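Local atomic coordinates of functional macrophage inflammatory protein 1-alpha homolog (Human herpesvirus 8, PDB entry 1ZXT), a protein that acts as a virus-encoded CC chemokine, a small signalling protein that binds chemokine receptors of the CCR class. Residues N9-F15 with T31-K37. Sequence-based numbering, arbitrary orientation.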
loop_
_atom_site.group_PDB
_atom_site.type_symbol
_atom_site.label_atom_id
_atom_site.label_comp_id
_atom_site.label_asym_id
_atom_site.label_seq_id
_atom_site.Cartn_x
_atom_site.Cartn_y
_atom_site.Cartn_z
ATOM N N ASN A 9 -0.961 -14.915 2.149
ATOM C CA ASN A 9 -1.450 -13.552 2.164
ATOM C C ASN A 9 -0.325 -12.558 2.282
ATOM O O ASN A 9 0.659 -12.791 2.994
ATOM C CB ASN A 9 -2.419 -13.367 3.325
ATOM C CG ASN A 9 -3.658 -14.219 3.201
ATOM O OD1 ASN A 9 -4.276 -14.222 2.197
ATOM N ND2 ASN A 9 -3.968 -14.981 4.178
ATOM N N SER A 10 -0.396 -11.482 1.494
ATOM C CA SER A 10 0.620 -10.441 1.518
ATOM C C SER A 10 0.192 -9.358 2.574
ATOM O O SER A 10 -0.915 -8.825 2.492
ATOM C CB SER A 10 0.753 -9.831 0.132
ATOM O OG SER A 10 1.776 -8.859 0.143
ATOM N N CYS A 11 1.044 -9.123 3.570
ATOM C CA CYS A 11 0.729 -8.239 4.682
ATOM C C CYS A 11 1.921 -7.385 4.958
ATOM O O CYS A 11 3.070 -7.744 4.672
ATOM C CB CYS A 11 0.472 -9.049 5.913
ATOM S SG CYS A 11 -0.982 -10.105 5.737
ATOM N N CYS A 12 1.652 -6.215 5.475
ATOM C CA CYS A 12 2.699 -5.368 5.992
ATOM C C CYS A 12 2.976 -5.611 7.452
ATOM O O CYS A 12 2.061 -5.483 8.300
ATOM C CB CYS A 12 2.310 -3.914 5.829
ATOM S SG CYS A 12 2.204 -3.450 4.105
ATOM N N TYR A 13 4.245 -5.908 7.766
ATOM C CA TYR A 13 4.719 -5.992 9.169
ATOM C C TYR A 13 5.725 -4.846 9.292
ATOM O O TYR A 13 6.908 -4.968 8.909
ATOM C CB TYR A 13 5.383 -7.362 9.501
ATOM C CG TYR A 13 4.467 -8.519 9.114
ATOM C CD1 TYR A 13 3.452 -8.929 9.944
ATOM C CD2 TYR A 13 4.556 -9.073 7.853
ATOM C CE1 TYR A 13 2.612 -9.959 9.586
ATOM C CE2 TYR A 13 3.739 -10.092 7.454
ATOM C CZ TYR A 13 2.725 -10.545 8.274
ATOM O OH TYR A 13 1.814 -11.583 7.874
ATOM N N GLY A 14 5.230 -3.713 9.721
ATOM C CA GLY A 14 5.974 -2.480 9.685
ATOM C C GLY A 14 5.483 -1.571 8.579
ATOM O O GLY A 14 5.259 -1.978 7.434
ATOM N N PHE A 15 5.295 -0.323 8.920
ATOM C CA PHE A 15 4.974 0.658 7.888
ATOM C C PHE A 15 6.025 1.714 7.768
ATOM O O PHE A 15 6.671 2.099 8.749
ATOM C CB PHE A 15 3.664 1.331 8.186
ATOM C CG PHE A 15 2.502 0.427 8.289
ATOM C CD1 PHE A 15 1.914 -0.096 7.184
ATOM C CD2 PHE A 15 1.964 0.106 9.508
ATOM C CE1 PHE A 15 0.823 -0.919 7.259
ATOM C CE2 PHE A 15 0.826 -0.740 9.584
ATOM C CZ PHE A 15 0.274 -1.238 8.451
ATOM N N THR A 31 -3.507 -4.337 1.191
ATOM C CA THR A 31 -3.041 -5.617 1.461
ATOM C C THR A 31 -4.297 -6.497 1.798
ATOM O O THR A 31 -5.417 -6.020 1.786
ATOM C CB THR A 31 -2.022 -5.627 2.634
ATOM O OG1 THR A 31 -2.535 -4.891 3.760
ATOM C CG2 THR A 31 -0.784 -4.953 2.271
ATOM N N SER A 32 -4.081 -7.786 2.044
ATOM C CA SER A 32 -5.163 -8.712 2.305
ATOM C C SER A 32 -5.995 -8.370 3.549
ATOM O O SER A 32 -5.441 -7.976 4.613
ATOM C CB SER A 32 -4.539 -10.085 2.525
ATOM O OG SER A 32 -5.578 -10.981 2.876
ATOM N N PRO A 33 -7.310 -8.613 3.512
ATOM C CA PRO A 33 -8.159 -8.407 4.728
ATOM C C PRO A 33 -7.774 -9.370 5.813
ATOM O O PRO A 33 -8.202 -9.214 6.944
ATOM C CB PRO A 33 -9.559 -8.777 4.223
ATOM C CG PRO A 33 -9.464 -8.609 2.737
ATOM C CD PRO A 33 -8.096 -9.058 2.365
ATOM N N ALA A 34 -7.022 -10.401 5.478
ATOM C CA ALA A 34 -6.557 -11.466 6.487
ATOM C C ALA A 34 -5.416 -10.952 7.386
ATOM O O ALA A 34 -5.096 -11.524 8.482
ATOM C CB ALA A 34 -6.084 -12.665 5.773
ATOM N N CYS A 35 -4.834 -9.834 6.986
ATOM C CA CYS A 35 -3.686 -9.292 7.725
ATOM C C CYS A 35 -4.074 -8.718 9.082
ATOM O O CYS A 35 -5.142 -8.127 9.223
ATOM C CB CYS A 35 -3.030 -8.197 6.852
ATOM S SG CYS A 35 -2.433 -8.775 5.251
ATOM N N PRO A 36 -3.208 -8.839 10.107
ATOM C CA PRO A 36 -3.543 -8.310 11.441
ATOM C C PRO A 36 -3.676 -6.831 11.491
ATOM O O PRO A 36 -4.592 -6.358 12.104
ATOM C CB PRO A 36 -2.403 -8.846 12.324
ATOM C CG PRO A 36 -1.254 -8.915 11.279
ATOM C CD PRO A 36 -1.909 -9.545 10.110
ATOM N N LYS A 37 -2.839 -6.051 10.798
ATOM C CA LYS A 37 -3.015 -4.638 10.710
ATOM C C LYS A 37 -3.291 -4.293 9.254
ATOM O O LYS A 37 -2.486 -4.647 8.340
ATOM C CB LYS A 37 -1.750 -3.921 11.140
ATOM C CG LYS A 37 -1.456 -4.043 12.500
ATOM C CD LYS A 37 -0.405 -3.029 12.962
ATOM C CE LYS A 37 0.135 -3.397 14.291
ATOM N NZ LYS A 37 1.117 -2.382 14.744
HETATM O O HOH W 1 -0.839 -5.075 6.085
HETATM O O HOH W 2 -0.423 -6.517 8.688
#
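The adjacent-cysteine motif of CC chemokines ties the chain before strand 25-30 to the loop between strands 25-30 and 40-44, through the disulfide of Cys11 and Cys35. Cys11 SG and Cys35 SG are 2.0 Å apart, and the bridge turns through a chi3 of -86°. Both sulfurs lie anti to their own carbonyl carbons, which aims them at each other, the CA atoms of Cys11 and Cys35 being 5.5 Å apart. Next door, Cys12 SG forms a second disulfide with Cys51 SG, and on this side it meets the methyl CG2 of Thr31 at 3.8 Å; Cys12 and Thr31 both also rest on Ile41 of strand 40-44.

Direct backbone pairing is slight: Ser32 N gives one weak, though nearly straight, hydrogen bond to Ser10 O, at 3.4 Å and 169°. Two waters extend the link. One accepts from Cys12 N, bonds to Thr31 OG1 and donates to Lys37 O; the second donates to Cys12 O and to the same Lys37 O, so both polar backbone atoms of Cys12 are bridged to one carbonyl.

At one end Asn9 lies along the turn 32-35, its ND2 3.5 Å from Ala34 CB. That type I turn is closed by Cys35 N to Ser32 O, while Ser32 OG accepts from Ala34 N at 3.0 Å, an ST turn. Toward the other end, Lys37 CD comes to the edge of the Phe15 ring, near its plane, 4.3 Å from Phe15 CE2. A disulfide from the N-terminal region to the loop after strand 25-30 is characteristic of the chemokine fold, and the adjacency of Cys11 and Cys12 marks the CC class.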